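Local coordinates for fatty acid synthase 1, isoform A (Drosophila melanogaster, PDB 6FN6), which carries out the beta-carbon processing steps of fatty acid synthesis, its modifying region uniting the dehydratase, enoylreductase and ketoreductase domains, at the interface of chains A and B. Sequence-based numbering; all coordinates share one arbitrary frame. Chains: chain A/B, Fatty acid synthase 1, isoform A.

Contact 1: the interface of chains A and B. Residues chain A 697, 702, 833-835, 838; chain B 803, 825, 828-830.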
# COMPACT_ATOMS: atom_id res chain seq x y z
N TYR A 697 21.60 7.36 -9.85
CA TYR A 697 20.36 7.13 -10.58
C TYR A 697 19.16 7.31 -9.65
O TYR A 697 18.06 7.65 -10.09
CB TYR A 697 20.33 5.74 -11.21
CG TYR A 697 19.01 5.45 -11.89
CD1 TYR A 697 18.64 6.13 -13.05
CD2 TYR A 697 18.12 4.52 -11.37
CE1 TYR A 697 17.44 5.88 -13.67
CE2 TYR A 697 16.91 4.26 -11.98
CZ TYR A 697 16.57 4.95 -13.13
OH TYR A 697 15.37 4.70 -13.76
N ARG A 702 16.22 10.20 -10.40
CA ARG A 702 14.85 9.93 -9.97
C ARG A 702 14.40 10.88 -8.86
O ARG A 702 13.37 11.55 -8.99
CB ARG A 702 14.74 8.48 -9.50
CG ARG A 702 15.01 7.45 -10.60
CD ARG A 702 13.85 7.36 -11.58
NE ARG A 702 12.67 6.74 -10.97
CZ ARG A 702 12.41 5.44 -10.98
NH1 ARG A 702 13.23 4.59 -11.58
NH2 ARG A 702 11.31 4.99 -10.40
N GLY A 833 10.14 2.95 -7.51
CA GLY A 833 10.79 1.66 -7.66
C GLY A 833 12.03 1.84 -8.50
O GLY A 833 11.95 2.24 -9.66
N ILE A 834 13.19 1.53 -7.93
CA ILE A 834 14.46 1.79 -8.59
C ILE A 834 15.21 0.50 -8.86
O ILE A 834 15.74 -0.14 -7.95
CB ILE A 834 15.32 2.76 -7.75
CG1 ILE A 834 14.63 4.12 -7.67
CG2 ILE A 834 16.72 2.90 -8.34
CD1 ILE A 834 15.06 4.95 -6.49
N LEU A 835 15.24 0.11 -10.13
CA LEU A 835 15.98 -1.06 -10.57
C LEU A 835 17.10 -0.65 -11.52
O LEU A 835 16.84 -0.28 -12.66
CB LEU A 835 15.05 -2.05 -11.27
CG LEU A 835 14.02 -2.81 -10.44
CD1 LEU A 835 12.92 -1.90 -9.89
CD2 LEU A 835 13.42 -3.93 -11.27
N SER A 838 17.19 -2.21 -15.00
CA SER A 838 16.37 -1.60 -16.03
C SER A 838 17.14 -0.54 -16.82
O SER A 838 16.84 -0.27 -17.98
CB SER A 838 15.11 -0.98 -15.42
OG SER A 838 14.30 -1.98 -14.82
N ASN B 803 8.96 1.36 -16.65
CA ASN B 803 9.41 2.73 -16.44
C ASN B 803 8.22 3.70 -16.40
O ASN B 803 8.39 4.92 -16.51
CB ASN B 803 10.39 3.16 -17.53
CG ASN B 803 11.61 2.26 -17.60
OD1 ASN B 803 12.08 1.74 -16.59
ND2 ASN B 803 12.13 2.07 -18.81
N PHE B 825 6.00 -1.72 -8.67
CA PHE B 825 7.26 -0.98 -8.64
C PHE B 825 8.43 -1.83 -9.15
O PHE B 825 9.52 -1.30 -9.39
CB PHE B 825 7.55 -0.48 -7.22
CG PHE B 825 6.53 0.50 -6.71
CD1 PHE B 825 6.34 1.71 -7.34
CD2 PHE B 825 5.77 0.20 -5.59
CE1 PHE B 825 5.40 2.61 -6.88
CE2 PHE B 825 4.83 1.10 -5.12
CZ PHE B 825 4.65 2.31 -5.76
N ASN B 828 10.08 -0.70 -12.38
CA ASN B 828 10.86 0.54 -12.34
C ASN B 828 9.96 1.76 -12.51
O ASN B 828 10.31 2.71 -13.19
CB ASN B 828 11.93 0.52 -13.43
CG ASN B 828 13.06 1.49 -13.15
OD1 ASN B 828 13.48 1.66 -12.01
ND2 ASN B 828 13.56 2.14 -14.20
N THR B 829 8.80 1.71 -11.87
CA THR B 829 7.78 2.74 -12.04
C THR B 829 7.79 3.77 -10.91
O THR B 829 8.54 3.64 -9.94
CB THR B 829 6.38 2.11 -12.11
OG1 THR B 829 6.20 1.22 -11.01
CG2 THR B 829 6.21 1.36 -13.41
N SER B 830 6.96 4.80 -11.06
CA SER B 830 6.78 5.82 -10.03
C SER B 830 5.30 6.08 -9.78
O SER B 830 4.50 6.10 -10.72
CB SER B 830 7.48 7.12 -10.43
OG SER B 830 8.78 6.86 -10.93
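The amide oxygen OD1 of B:Asn828 is gripped from both faces of its plane by chain A. On one face A:Arg702 NH1 donates to it at 3.0 Å, and on the opposite face the backbone N of A:Leu835 gives a straight bond, 171° at the hydrogen. Neither donor lies in the amide plane; the oxygen is clasped from above and below. The guanidinium, by contrast, has OD1 at its edge and in its plane, and the two flat groups stand 73° apart. The other end of the amide is held as well. ND2 meets the phenol oxygen OH of A:Tyr697 tip to tip at 3.2 Å, ring and amide nearly coplanar, and it also donates to OD1 of B:Asn803 in its own chain at 2.8 Å. Bonds at both ends should fix the amide against flipping. CG of B:Asn828 lies anti to its backbone N (chi1 -159°), which carries the amide out into chain A, where A:Ser838 packs CB and OG along its stem. A:Arg702 also ties chain A's own gripping groups together: NH1 bonds A:Tyr697 OH at 3.1 Å, and NH2 bonds the carbonyl O of A:Gly833 at 2.9 Å. The close approach of that carbonyl to B:Asn828 OD1 brings two acceptors together and is doubtful at this resolution. Farther along, the backbone N of A:Gly833 donates to B:Thr829 O at 3.0 Å, while A:Leu835 CD1 rests on the carbonyl O of B:Phe825. This polar lock, in the zinc-binding-dehydrogenase-type enoylreductase region, joins the two subunits and probably helps fix how their enoylreductase domains sit against each other.

Contact 2: the interface of chains A and B. Residues chain A 793, 813, 817-820, 831; chain B 820-822, 825.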
# COMPACT_ATOMS: atom_id res chain seq x y z
N LEU A 793 9.98 -0.84 6.63
CA LEU A 793 9.64 -0.04 5.45
C LEU A 793 8.50 0.91 5.77
O LEU A 793 8.58 2.10 5.50
CB LEU A 793 9.27 -0.95 4.28
CG LEU A 793 9.13 -0.28 2.90
CD1 LEU A 793 9.42 -1.27 1.80
CD2 LEU A 793 7.75 0.32 2.69
N ASP A 813 9.55 -6.52 -0.44
CA ASP A 813 8.17 -6.07 -0.47
C ASP A 813 7.64 -5.93 -1.89
O ASP A 813 6.45 -6.11 -2.14
CB ASP A 813 8.03 -4.75 0.29
CG ASP A 813 8.29 -4.90 1.77
OD1 ASP A 813 7.37 -5.35 2.49
OD2 ASP A 813 9.41 -4.58 2.21
N ASN A 817 4.71 -8.28 -3.21
CA ASN A 817 3.54 -7.47 -3.55
C ASN A 817 2.87 -7.00 -2.27
O ASN A 817 1.64 -7.02 -2.16
CB ASN A 817 2.56 -8.26 -4.41
CG ASN A 817 1.42 -7.41 -4.93
OD1 ASN A 817 1.63 -6.30 -5.41
ND2 ASN A 817 0.20 -7.93 -4.83
N SER A 818 3.67 -6.58 -1.29
CA SER A 818 3.15 -6.10 -0.02
C SER A 818 2.20 -4.92 -0.22
O SER A 818 2.34 -4.16 -1.18
CB SER A 818 4.29 -5.69 0.91
OG SER A 818 5.15 -6.79 1.19
N PRO A 819 1.23 -4.75 0.70
CA PRO A 819 0.31 -3.62 0.55
C PRO A 819 0.92 -2.31 1.04
O PRO A 819 1.61 -2.30 2.06
CB PRO A 819 -0.88 -4.03 1.41
CG PRO A 819 -0.34 -5.02 2.42
CD PRO A 819 1.04 -5.44 1.98
N LEU A 820 0.68 -1.23 0.31
CA LEU A 820 1.19 0.08 0.68
C LEU A 820 0.03 1.03 0.97
O LEU A 820 -0.80 1.29 0.09
CB LEU A 820 2.07 0.66 -0.42
CG LEU A 820 2.64 2.05 -0.17
CD1 LEU A 820 3.66 2.01 0.95
CD2 LEU A 820 3.25 2.62 -1.44
N PHE A 831 6.57 7.69 -4.80
CA PHE A 831 7.22 6.42 -4.50
C PHE A 831 7.93 5.94 -5.76
O PHE A 831 7.32 5.83 -6.82
CB PHE A 831 6.22 5.39 -4.01
CG PHE A 831 6.85 4.22 -3.30
CD1 PHE A 831 7.47 3.21 -4.02
CD2 PHE A 831 6.83 4.15 -1.92
CE1 PHE A 831 8.05 2.14 -3.36
CE2 PHE A 831 7.40 3.08 -1.26
CZ PHE A 831 8.02 2.08 -1.99
N LEU B 820 -1.99 -0.38 -1.77
CA LEU B 820 -1.43 -0.45 -3.11
C LEU B 820 -0.39 -1.57 -3.21
O LEU B 820 0.61 -1.56 -2.50
CB LEU B 820 -0.79 0.88 -3.50
CG LEU B 820 -0.11 0.93 -4.87
CD1 LEU B 820 -1.14 0.84 -5.98
CD2 LEU B 820 0.71 2.20 -5.00
N GLY B 821 -0.64 -2.52 -4.11
CA GLY B 821 0.30 -3.61 -4.34
C GLY B 821 1.63 -3.09 -4.86
O GLY B 821 1.69 -2.46 -5.91
N MET B 822 2.69 -3.35 -4.11
CA MET B 822 3.99 -2.77 -4.43
C MET B 822 4.71 -3.53 -5.55
O MET B 822 5.82 -3.17 -5.93
CB MET B 822 4.88 -2.74 -3.18
CG MET B 822 4.41 -1.74 -2.13
SD MET B 822 5.43 -1.72 -0.64
CE MET B 822 6.97 -1.10 -1.29
N PHE B 825 6.00 -1.72 -8.67
CA PHE B 825 7.26 -0.98 -8.64
C PHE B 825 8.43 -1.83 -9.15
O PHE B 825 9.52 -1.30 -9.39
CB PHE B 825 7.55 -0.48 -7.22
CG PHE B 825 6.53 0.50 -6.71
CD1 PHE B 825 6.34 1.71 -7.34
CD2 PHE B 825 5.77 0.20 -5.59
CE1 PHE B 825 5.40 2.61 -6.88
CE2 PHE B 825 4.83 1.10 -5.12
CZ PHE B 825 4.65 2.31 -5.76
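A:Phe831 leans across B:Phe825 where two enoylreductase domains of the medium-chain dehydrogenase family pair their nucleotide-binding folds about the two-fold. CD1 of A:Phe831 stands 3.4 Å above the centre of the B:Phe825 ring; the side chains cross at about a right angle, yet the ring planes are tilted only some 33° apart. CG of A:Phe831 is anti to its backbone N (chi1 -162°), which swings the ring over B:Phe825, and its CZ rim takes the methyl CE of B:Met822, 3.4 Å away, on the side of its plane where B:Phe825 lies. B:Met822 runs extended as far as its sulfur and then bends (chi3 66°), so its methyl reaches A:Phe831 and meets A:Leu793 CD1 tip to tip at 3.9 Å. Behind it SD lies near A:Asp813 CB, and CG rests against A:Leu820 CB. An alanine in place of B:Phe825 would probably leave the CD1 edge of A:Phe831 without the ring face it rests on, opening a gap beneath it and freeing that ring to turn. At the root of the thioether side chain, B:Met822 N donates to A:Ser818 O at 3.1 Å. Next to this the strands 819-821 meet antiparallel, A:Leu820 and B:Leu820 exchanging a pair of N-to-O bonds, each 2.8 Å long. Within chain A, the hydroxyl OG of A:Ser818 donates to the anti side of A:Asp813 OD1 at 3.0 Å, tying the turn after helix 812-816 back to that helix.

The C-alpha centres of contact 1 and contact 2 lie about 13 Å apart, and B:Phe825, on the 3-10 helix 822-827, belongs to both: its backbone and CB serve contact 1 while its ring serves contact 2. Strand 830-833 of chain A also runs through both patches. Contact 2 includes the pairing of the two residues 820 across the two-fold; contact 1 lies farther out, and each patch has a twin with the chains exchanged. The centre of contact 2 is about 28 Å, and that of contact 1 about 34 Å, from A:His24 and A:Asp175, the predicted dehydratase residues, consistent with a role in dimer assembly.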